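Local structure of B12-binding domain-containing protein (Kitasatospora setae, 6WTE) at residues A[52-66]-A[90-104]. The protein binds cobalamin and a [4Fe-4S] cluster and probably transfers methyl groups as TsrM, a radical SAM methylase thought to work by a non-radical route. Numbering follows the deposited sequence.
Sequences LHEYFAERSPMLVGV and ITEIRRLTDAPVVGG. With EDO (1,2-ethanediol), chain F.
Phe56 chi1 (-78°) sets CG anti to the carbonyl carbon and lays the ring against Leu96 and Thr97. Thr97 has OG1 anti to N (chi1 179°), and CG2 is thereby turned to Phe56 CE1 at 3.5 Å. Leu96 CD1 packs against Phe56 CD2 at 3.7 Å, and Ile93 CG2 lies near CZ. Tyr55 covers one face of the ring. Leu52 and Ile93 extend this apolar layer.

On the exposed side of the helix pair, His53 NE2 donates to Glu92 OE2 at 2.8 Å. The acceptor lies in the imidazole plane, but the donor stands 43° out of the carboxylate plane. Glu92 OE1 has a long, purely electrostatic contact with Arg95.

Thr97 OG1 accepts from Ala99 N at 2.9 Å, forming an ST turn. A water links OG1 to Pro61 O and so bridges the two connections that lead into the strands.

Strands 63-66 and 101-104 pair in parallel. Val64 N binds Pro100 O, and Val64 O takes Val102 N at 2.8 Å. Val66 N binds Val102 O, and Val66 O takes Gly104 N at 3.2 Å. Val64 and Val66 meet Ile93 on the face under helices 48-58 and 83-96. On the opposite face, Leu63 CD1 touches Val102 CG1 at 3.8 Å.

Gly65, Val66, Val102 and Gly104 touch cobalamin. The contact belongs to the beta-alpha-beta unit 63-67, 83-96, 101-104 of the Rossmann-like B12-binding domain. Strand 4-9 flanks strand 63-67, strand 123-124 flanks 101-104, and helix 130-141 packs on Leu63 and Val102.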
ATOM      1  N   LEU A  52     -21.602 -10.315 -10.286  1.00 20.92           N
ATOM      2  CA  LEU A  52     -21.890  -9.162 -11.140  1.00 20.00           C
ATOM      3  C   LEU A  52     -23.194  -9.341 -11.905  1.00 24.61           C
ATOM      4  O   LEU A  52     -23.990  -8.400 -12.016  1.00 21.70           O
ATOM      5  CB  LEU A  52     -20.745  -8.937 -12.123  1.00 15.64           C
ATOM      6  CG  LEU A  52     -19.378  -8.497 -11.596  1.00 15.23           C
ATOM      7  CD1 LEU A  52     -18.454  -8.281 -12.782  1.00 18.25           C
ATOM      8  CD2 LEU A  52     -19.497  -7.233 -10.765  1.00 19.70           C
ATOM      9  N   HIS A  53     -23.412 -10.530 -12.469  1.00 22.72           N
ATOM     10  CA  HIS A  53     -24.629 -10.779 -13.235  1.00 26.08           C
ATOM     11  C   HIS A  53     -25.872 -10.556 -12.389  1.00 27.73           C
ATOM     12  O   HIS A  53     -26.836  -9.929 -12.845  1.00 28.80           O
ATOM     13  CB  HIS A  53     -24.609 -12.198 -13.792  1.00 21.71           C
ATOM     14  CG  HIS A  53     -23.520 -12.432 -14.788  1.00 21.99           C
ATOM     15  ND1 HIS A  53     -23.082 -13.692 -15.131  1.00 25.76           N
ATOM     16  CD2 HIS A  53     -22.774 -11.564 -15.510  1.00 20.96           C
ATOM     17  CE1 HIS A  53     -22.118 -13.591 -16.028  1.00 18.34           C
ATOM     18  NE2 HIS A  53     -21.908 -12.310 -16.273  1.00 25.10           N
ATOM     19  N   GLU A  54     -25.865 -11.050 -11.149  1.00 27.69           N
ATOM     20  CA  GLU A  54     -27.000 -10.821 -10.261  1.00 31.64           C
ATOM     21  C   GLU A  54     -27.204  -9.333 -10.011  1.00 29.94           C
ATOM     22  O   GLU A  54     -28.326  -8.827 -10.119  1.00 30.99           O
ATOM     23  CB  GLU A  54     -26.806 -11.570  -8.941  1.00 29.92           C
ATOM     24  CG  GLU A  54     -26.717 -13.080  -9.081  1.00 36.98           C
ATOM     25  CD  GLU A  54     -26.257 -13.765  -7.801  1.00 37.12           C
ATOM     26  OE1 GLU A  54     -25.523 -13.132  -7.008  1.00 44.43           O
ATOM     27  OE2 GLU A  54     -26.627 -14.940  -7.588  1.00 42.89           O
ATOM     28  N   TYR A  55     -26.124  -8.606  -9.702  1.00 26.29           N
ATOM     29  CA  TYR A  55     -26.284  -7.214  -9.286  1.00 24.34           C
ATOM     30  C   TYR A  55     -26.877  -6.361 -10.403  1.00 25.25           C
ATOM     31  O   TYR A  55     -27.853  -5.635 -10.190  1.00 26.72           O
ATOM     32  CB  TYR A  55     -24.953  -6.623  -8.812  1.00 23.93           C
ATOM     33  CG  TYR A  55     -25.133  -5.193  -8.347  1.00 24.56           C
ATOM     34  CD1 TYR A  55     -25.544  -4.914  -7.050  1.00 25.95           C
ATOM     35  CD2 TYR A  55     -24.940  -4.127  -9.217  1.00 20.19           C
ATOM     36  CE1 TYR A  55     -25.743  -3.611  -6.628  1.00 24.59           C
ATOM     37  CE2 TYR A  55     -25.138  -2.826  -8.804  1.00 22.52           C
ATOM     38  CZ  TYR A  55     -25.538  -2.571  -7.514  1.00 21.79           C
ATOM     39  OH  TYR A  55     -25.730  -1.271  -7.105  1.00 22.63           O
ATOM     40  N   PHE A  56     -26.286  -6.417 -11.600  1.00 26.13           N
ATOM     41  CA  PHE A  56     -26.694  -5.500 -12.660  1.00 22.87           C
ATOM     42  C   PHE A  56     -28.038  -5.858 -13.280  1.00 26.49           C
ATOM     43  O   PHE A  56     -28.645  -5.013 -13.945  1.00 29.07           O
ATOM     44  CB  PHE A  56     -25.610  -5.423 -13.729  1.00 25.68           C
ATOM     45  CG  PHE A  56     -24.457  -4.557 -13.331  1.00 26.08           C
ATOM     46  CD1 PHE A  56     -24.602  -3.179 -13.289  1.00 23.36           C
ATOM     47  CD2 PHE A  56     -23.243  -5.110 -12.973  1.00 22.67           C
ATOM     48  CE1 PHE A  56     -23.555  -2.372 -12.910  1.00 21.56           C
ATOM     49  CE2 PHE A  56     -22.193  -4.304 -12.598  1.00 24.40           C
ATOM     50  CZ  PHE A  56     -22.351  -2.934 -12.567  1.00 19.54           C
ATOM     51  N   ALA A  57     -28.521  -7.080 -13.082  1.00 29.65           N
ATOM     52  CA  ALA A  57     -29.873  -7.379 -13.531  1.00 28.65           C
ATOM     53  C   ALA A  57     -30.914  -6.709 -12.643  1.00 29.05           C
ATOM     54  O   ALA A  57     -31.994  -6.342 -13.117  1.00 31.03           O
ATOM     55  CB  ALA A  57     -30.088  -8.887 -13.568  1.00 31.94           C
ATOM     56  N   GLU A  58     -30.591  -6.519 -11.365  1.00 29.45           N
ATOM     57  CA  GLU A  58     -31.502  -5.959 -10.378  1.00 30.49           C
ATOM     58  C   GLU A  58     -31.297  -4.470 -10.134  1.00 27.08           C
ATOM     59  O   GLU A  58     -32.240  -3.784  -9.729  1.00 27.85           O
ATOM     60  CB  GLU A  58     -31.338  -6.709  -9.051  1.00 35.00           C
ATOM     61  CG  GLU A  58     -31.306  -8.230  -9.213  1.00 37.50           C
ATOM     62  CD  GLU A  58     -30.560  -8.925  -8.087  1.00 38.77           C
ATOM     63  OE1 GLU A  58     -30.133  -8.230  -7.139  1.00 41.73           O
ATOM     64  OE2 GLU A  58     -30.391 -10.166  -8.149  1.00 38.60           O
ATOM     65  N   ARG A  59     -30.092  -3.951 -10.364  1.00 25.73           N
ATOM     66  CA  ARG A  59     -29.745  -2.585  -9.999  1.00 22.44           C
ATOM     67  C   ARG A  59     -29.115  -1.871 -11.186  1.00 20.06           C
ATOM     68  O   ARG A  59     -28.394  -2.473 -11.985  1.00 21.33           O
ATOM     69  CB  ARG A  59     -28.768  -2.549  -8.809  1.00 22.80           C
ATOM     70  CG  ARG A  59     -29.311  -3.207  -7.554  1.00 24.77           C
ATOM     71  CD  ARG A  59     -30.513  -2.452  -7.018  1.00 26.58           C
ATOM     72  NE  ARG A  59     -30.148  -1.484  -5.990  1.00 25.98           N
ATOM     73  CZ  ARG A  59     -30.965  -0.545  -5.525  1.00 23.49           C
ATOM     74  NH1 ARG A  59     -32.194  -0.438  -6.009  1.00 26.42           N
ATOM     75  NH2 ARG A  59     -30.553   0.288  -4.580  1.00 25.59           N
ATOM     76  N   SER A  60     -29.384  -0.572 -11.279  1.00 17.73           N
ATOM     77  CA  SER A  60     -28.866   0.270 -12.356  1.00 17.61           C
ATOM     78  C   SER A  60     -28.219   1.501 -11.739  1.00 17.55           C
ATOM     79  O   SER A  60     -28.792   2.597 -11.758  1.00 19.01           O
ATOM     80  CB  SER A  60     -29.970   0.655 -13.344  1.00 23.18           C
ATOM     81  OG  SER A  60     -30.561  -0.498 -13.922  1.00 21.61           O
ATOM     82  N   PRO A  61     -27.022   1.357 -11.175  1.00 15.50           N
ATOM     83  CA  PRO A  61     -26.327   2.528 -10.634  1.00 14.34           C
ATOM     84  C   PRO A  61     -25.990   3.506 -11.749  1.00 13.65           C
ATOM     85  O   PRO A  61     -25.789   3.118 -12.900  1.00 15.90           O
ATOM     86  CB  PRO A  61     -25.057   1.933 -10.014  1.00 14.60           C
ATOM     87  CG  PRO A  61     -24.828   0.668 -10.781  1.00 13.47           C
ATOM     88  CD  PRO A  61     -26.209   0.131 -11.075  1.00 17.75           C
ATOM     89  N   MET A  62     -25.940   4.791 -11.403  1.00 13.21           N
ATOM     90  CA  MET A  62     -25.594   5.797 -12.398  1.00 13.16           C
ATOM     91  C   MET A  62     -24.100   6.073 -12.463  1.00 13.01           C
ATOM     92  O   MET A  62     -23.661   6.799 -13.358  1.00 14.33           O
ATOM     93  CB  MET A  62     -26.363   7.103 -12.138  1.00 17.04           C
ATOM     94  CG  MET A  62     -26.276   7.635 -10.728  1.00 19.64           C
ATOM     95  SD  MET A  62     -24.838   8.698 -10.477  1.00 18.10           S
ATOM     96  CE  MET A  62     -24.955   8.988  -8.713  1.00 14.54           C
ATOM     97  N   LEU A  63     -23.318   5.487 -11.560  1.00 12.98           N
ATOM     98  CA  LEU A  63     -21.867   5.616 -11.546  1.00 12.08           C
ATOM     99  C   LEU A  63     -21.299   4.362 -10.896  1.00 13.49           C
ATOM    100  O   LEU A  63     -21.852   3.872  -9.905  1.00 12.00           O
ATOM    101  CB  LEU A  63     -21.435   6.868 -10.777  1.00 12.52           C
ATOM    102  CG  LEU A  63     -19.941   7.129 -10.551  1.00 11.55           C
ATOM    103  CD1 LEU A  63     -19.193   7.311 -11.879  1.00 12.64           C
ATOM    104  CD2 LEU A  63     -19.764   8.355  -9.655  1.00 13.05           C
ATOM    105  N   VAL A  64     -20.216   3.836 -11.464  1.00 13.40           N
ATOM    106  CA  VAL A  64     -19.560   2.637 -10.952  1.00 13.17           C
ATOM    107  C   VAL A  64     -18.114   2.994 -10.639  1.00 12.75           C
ATOM    108  O   VAL A  64     -17.362   3.400 -11.531  1.00 12.34           O
ATOM    109  CB  VAL A  64     -19.630   1.469 -11.950  1.00 13.58           C
ATOM    110  CG1 VAL A  64     -18.884   0.251 -11.414  1.00 11.68           C
ATOM    111  CG2 VAL A  64     -21.084   1.115 -12.278  1.00 13.70           C
ATOM    112  N   GLY A  65     -17.733   2.868  -9.374  1.00 11.07           N
ATOM    113  CA  GLY A  65     -16.359   3.087  -8.956  1.00 11.34           C
ATOM    114  C   GLY A  65     -15.677   1.754  -8.702  1.00 13.38           C
ATOM    115  O   GLY A  65     -16.282   0.829  -8.162  1.00 12.10           O
ATOM    116  N   VAL A  66     -14.419   1.655  -9.116  1.00 10.53           N
ATOM    117  CA  VAL A  66     -13.627   0.446  -8.903  1.00 13.10           C
ATOM    118  C   VAL A  66     -12.349   0.834  -8.172  1.00 11.78           C
ATOM    119  O   VAL A  66     -11.578   1.669  -8.663  1.00 11.10           O
ATOM    120  CB  VAL A  66     -13.299  -0.266 -10.225  1.00 10.63           C
ATOM    121  CG1 VAL A  66     -12.546  -1.554  -9.948  1.00 12.18           C
ATOM    122  CG2 VAL A  66     -14.583  -0.560 -11.014  1.00 10.93           C
ATOM    123  N   ILE A  90     -13.380  -5.288 -14.903  1.00 12.34           N
ATOM    124  CA  ILE A  90     -13.940  -4.055 -15.459  1.00 14.02           C
ATOM    125  C   ILE A  90     -14.580  -4.317 -16.819  1.00 15.57           C
ATOM    126  O   ILE A  90     -15.630  -3.750 -17.145  1.00 14.64           O
ATOM    127  CB  ILE A  90     -12.855  -2.969 -15.533  1.00 15.99           C
ATOM    128  CG1 ILE A  90     -12.478  -2.521 -14.114  1.00 14.13           C
ATOM    129  CG2 ILE A  90     -13.332  -1.803 -16.401  1.00 12.72           C
ATOM    130  CD1 ILE A  90     -11.249  -1.626 -14.045  1.00 14.45           C
ATOM    131  N   THR A  91     -13.967  -5.180 -17.631  1.00 14.00           N
ATOM    132  CA  THR A  91     -14.541  -5.480 -18.939  1.00 17.27           C
ATOM    133  C   THR A  91     -15.910  -6.133 -18.803  1.00 20.04           C
ATOM    134  O   THR A  91     -16.835  -5.815 -19.560  1.00 18.21           O
ATOM    135  CB  THR A  91     -13.587  -6.367 -19.743  1.00 16.04           C
ATOM    136  OG1 THR A  91     -12.393  -5.635 -20.032  1.00 17.78           O
ATOM    137  CG2 THR A  91     -14.227  -6.808 -21.049  1.00 19.65           C
ATOM    138  N   GLU A  92     -16.065  -7.036 -17.829  1.00 16.44           N
ATOM    139  CA  GLU A  92     -17.377  -7.634 -17.593  1.00 16.75           C
ATOM    140  C   GLU A  92     -18.384  -6.594 -17.112  1.00 17.92           C
ATOM    141  O   GLU A  92     -19.547  -6.606 -17.537  1.00 16.71           O
ATOM    142  CB  GLU A  92     -17.255  -8.784 -16.591  1.00 18.74           C
ATOM    143  CG  GLU A  92     -18.546  -9.566 -16.387  1.00 20.49           C
ATOM    144  CD  GLU A  92     -18.990 -10.325 -17.631  1.00 25.30           C
ATOM    145  OE1 GLU A  92     -18.139 -10.650 -18.484  1.00 28.46           O
ATOM    146  OE2 GLU A  92     -20.202 -10.596 -17.753  1.00 30.67           O
ATOM    147  N   ILE A  93     -17.960  -5.687 -16.228  1.00 15.01           N
ATOM    148  CA  ILE A  93     -18.847  -4.619 -15.770  1.00 14.75           C
ATOM    149  C   ILE A  93     -19.398  -3.839 -16.958  1.00 18.36           C
ATOM    150  O   ILE A  93     -20.605  -3.585 -17.052  1.00 16.12           O
ATOM    151  CB  ILE A  93     -18.114  -3.692 -14.784  1.00 16.55           C
ATOM    152  CG1 ILE A  93     -17.956  -4.367 -13.418  1.00 16.26           C
ATOM    153  CG2 ILE A  93     -18.864  -2.380 -14.638  1.00 13.87           C
ATOM    154  CD1 ILE A  93     -17.000  -3.626 -12.475  1.00 16.25           C
ATOM    155  N   ARG A  94     -18.519  -3.459 -17.889  1.00 17.01           N
ATOM    156  CA  ARG A  94     -18.932  -2.633 -19.018  1.00 17.19           C
ATOM    157  C   ARG A  94     -19.811  -3.389 -20.004  1.00 17.96           C
ATOM    158  O   ARG A  94     -20.496  -2.754 -20.811  1.00 21.16           O
ATOM    159  CB  ARG A  94     -17.702  -2.059 -19.722  1.00 16.30           C
ATOM    160  CG  ARG A  94     -16.901  -1.137 -18.812  1.00 17.89           C
ATOM    161  CD  ARG A  94     -15.698  -0.528 -19.503  1.00 20.26           C
ATOM    162  NE  ARG A  94     -16.071   0.437 -20.536  1.00 17.47           N
ATOM    163  CZ  ARG A  94     -16.447   1.687 -20.280  1.00 18.31           C
ATOM    164  NH1 ARG A  94     -16.518   2.119 -19.026  1.00 19.50           N
ATOM    165  NH2 ARG A  94     -16.758   2.506 -21.274  1.00 25.29           N
ATOM    166  N   ARG A  95     -19.802  -4.724 -19.965  1.00 18.90           N
ATOM    167  CA  ARG A  95     -20.768  -5.491 -20.744  1.00 21.04           C
ATOM    168  C   ARG A  95     -22.164  -5.436 -20.142  1.00 20.63           C
ATOM    169  O   ARG A  95     -23.143  -5.683 -20.856  1.00 19.48           O
ATOM    170  CB  ARG A  95     -20.324  -6.954 -20.873  1.00 20.98           C
ATOM    171  CG  ARG A  95     -19.092  -7.157 -21.750  1.00 24.60           C
ATOM    172  CD  ARG A  95     -18.894  -8.625 -22.119  1.00 32.40           C
ATOM    173  NE  ARG A  95     -17.535  -8.893 -22.590  1.00 44.22           N
ATOM    174  CZ  ARG A  95     -16.951 -10.088 -22.574  1.00 43.38           C
ATOM    175  NH1 ARG A  95     -17.603 -11.142 -22.101  1.00 46.53           N
ATOM    176  NH2 ARG A  95     -15.711 -10.230 -23.024  1.00 47.82           N
ATOM    177  N   LEU A  96     -22.274  -5.087 -18.860  1.00 18.32           N
ATOM    178  CA  LEU A  96     -23.522  -5.161 -18.114  1.00 17.85           C
ATOM    179  C   LEU A  96     -24.176  -3.807 -17.872  1.00 17.67           C
ATOM    180  O   LEU A  96     -25.366  -3.766 -17.530  1.00 20.66           O
ATOM    181  CB  LEU A  96     -23.276  -5.845 -16.761  1.00 19.04           C
ATOM    182  CG  LEU A  96     -22.699  -7.262 -16.824  1.00 19.70           C
ATOM    183  CD1 LEU A  96     -22.278  -7.740 -15.433  1.00 20.30           C
ATOM    184  CD2 LEU A  96     -23.706  -8.224 -17.432  1.00 22.71           C
ATOM    185  N   THR A  97     -23.443  -2.708 -18.035  1.00 18.93           N
ATOM    186  CA  THR A  97     -23.996  -1.385 -17.784  1.00 16.36           C
ATOM    187  C   THR A  97     -23.304  -0.380 -18.690  1.00 20.56           C
ATOM    188  O   THR A  97     -22.138  -0.551 -19.058  1.00 17.63           O
ATOM    189  CB  THR A  97     -23.830  -0.961 -16.316  1.00 18.33           C
ATOM    190  OG1 THR A  97     -24.370   0.358 -16.133  1.00 16.23           O
ATOM    191  CG2 THR A  97     -22.347  -0.954 -15.916  1.00 19.08           C
ATOM    192  N   ASP A  98     -24.042   0.666 -19.060  1.00 17.48           N
ATOM    193  CA  ASP A  98     -23.464   1.816 -19.744  1.00 15.53           C
ATOM    194  C   ASP A  98     -23.136   2.952 -18.784  1.00 15.16           C
ATOM    195  O   ASP A  98     -22.693   4.019 -19.231  1.00 16.12           O
ATOM    196  CB  ASP A  98     -24.405   2.309 -20.851  1.00 14.35           C
ATOM    197  CG  ASP A  98     -24.536   1.310 -21.989  1.00 19.64           C
ATOM    198  OD1 ASP A  98     -23.523   0.685 -22.364  1.00 21.19           O
ATOM    199  OD2 ASP A  98     -25.657   1.143 -22.511  1.00 18.20           O
ATOM    200  N   ALA A  99     -23.329   2.745 -17.483  1.00 14.64           N
ATOM    201  CA  ALA A  99     -22.947   3.759 -16.514  1.00 15.60           C
ATOM    202  C   ALA A  99     -21.446   4.014 -16.608  1.00 12.57           C
ATOM    203  O   ALA A  99     -20.674   3.083 -16.865  1.00 15.93           O
ATOM    204  CB  ALA A  99     -23.308   3.330 -15.092  1.00 15.40           C
ATOM    205  N   PRO A 100     -20.998   5.250 -16.419  1.00 12.74           N
ATOM    206  CA  PRO A 100     -19.556   5.513 -16.458  1.00 13.29           C
ATOM    207  C   PRO A 100     -18.849   4.800 -15.319  1.00 12.26           C
ATOM    208  O   PRO A 100     -19.409   4.591 -14.242  1.00 11.79           O
ATOM    209  CB  PRO A 100     -19.465   7.035 -16.303  1.00 14.87           C
ATOM    210  CG  PRO A 100     -20.712   7.397 -15.547  1.00 15.07           C
ATOM    211  CD  PRO A 100     -21.773   6.447 -16.051  1.00 15.91           C
ATOM    212  N   VAL A 101     -17.606   4.413 -15.579  1.00 13.24           N
ATOM    213  CA  VAL A 101     -16.754   3.757 -14.597  1.00 11.38           C
ATOM    214  C   VAL A 101     -15.654   4.734 -14.209  1.00 13.80           C
ATOM    215  O   VAL A 101     -15.013   5.335 -15.081  1.00 12.53           O
ATOM    216  CB  VAL A 101     -16.165   2.449 -15.146  1.00 11.42           C
ATOM    217  CG1 VAL A 101     -15.215   1.824 -14.120  1.00 11.17           C
ATOM    218  CG2 VAL A 101     -17.281   1.473 -15.512  1.00 14.31           C
ATOM    219  N   VAL A 102     -15.434   4.891 -12.902  1.00 10.89           N
ATOM    220  CA  VAL A 102     -14.343   5.702 -12.381  1.00 10.64           C
ATOM    221  C   VAL A 102     -13.431   4.798 -11.568  1.00 12.01           C
ATOM    222  O   VAL A 102     -13.903   3.969 -10.776  1.00 12.34           O
ATOM    223  CB  VAL A 102     -14.843   6.893 -11.531  1.00 12.52           C
ATOM    224  CG1 VAL A 102     -15.756   6.421 -10.397  1.00 10.69           C
ATOM    225  CG2 VAL A 102     -13.655   7.687 -10.959  1.00 10.41           C
ATOM    226  N   GLY A 103     -12.125   4.956 -11.772  1.00 10.28           N
ATOM    227  CA  GLY A 103     -11.119   4.196 -11.055  1.00 12.08           C
ATOM    228  C   GLY A 103     -10.418   5.047 -10.013  1.00 11.82           C
ATOM    229  O   GLY A 103     -10.329   6.271 -10.143  1.00 12.31           O
ATOM    230  N   GLY A 104      -9.918   4.388  -8.973  1.00 10.20           N
ATOM    231  CA  GLY A 104      -9.133   5.030  -7.934  1.00 11.91           C
ATOM    232  C   GLY A 104      -8.406   3.948  -7.168  1.00  9.51           C
ATOM    233  O   GLY A 104      -8.556   2.758  -7.456  1.00 10.21           O
TER
HETATM  234  C1  EDO F 804     -25.073  -2.640 -21.467  1.00 24.40           C
HETATM  235  O1  EDO F 804     -26.400  -3.191 -21.508  1.00 27.90           O
HETATM  236  C2  EDO F 804     -24.470  -2.700 -22.864  1.00 20.65           C
HETATM  237  O2  EDO F 804     -23.749  -1.492 -23.127  1.00 33.14           O
HETATM  238  O   HOH W   1     -26.338   0.848 -14.337  1.00 18.57           O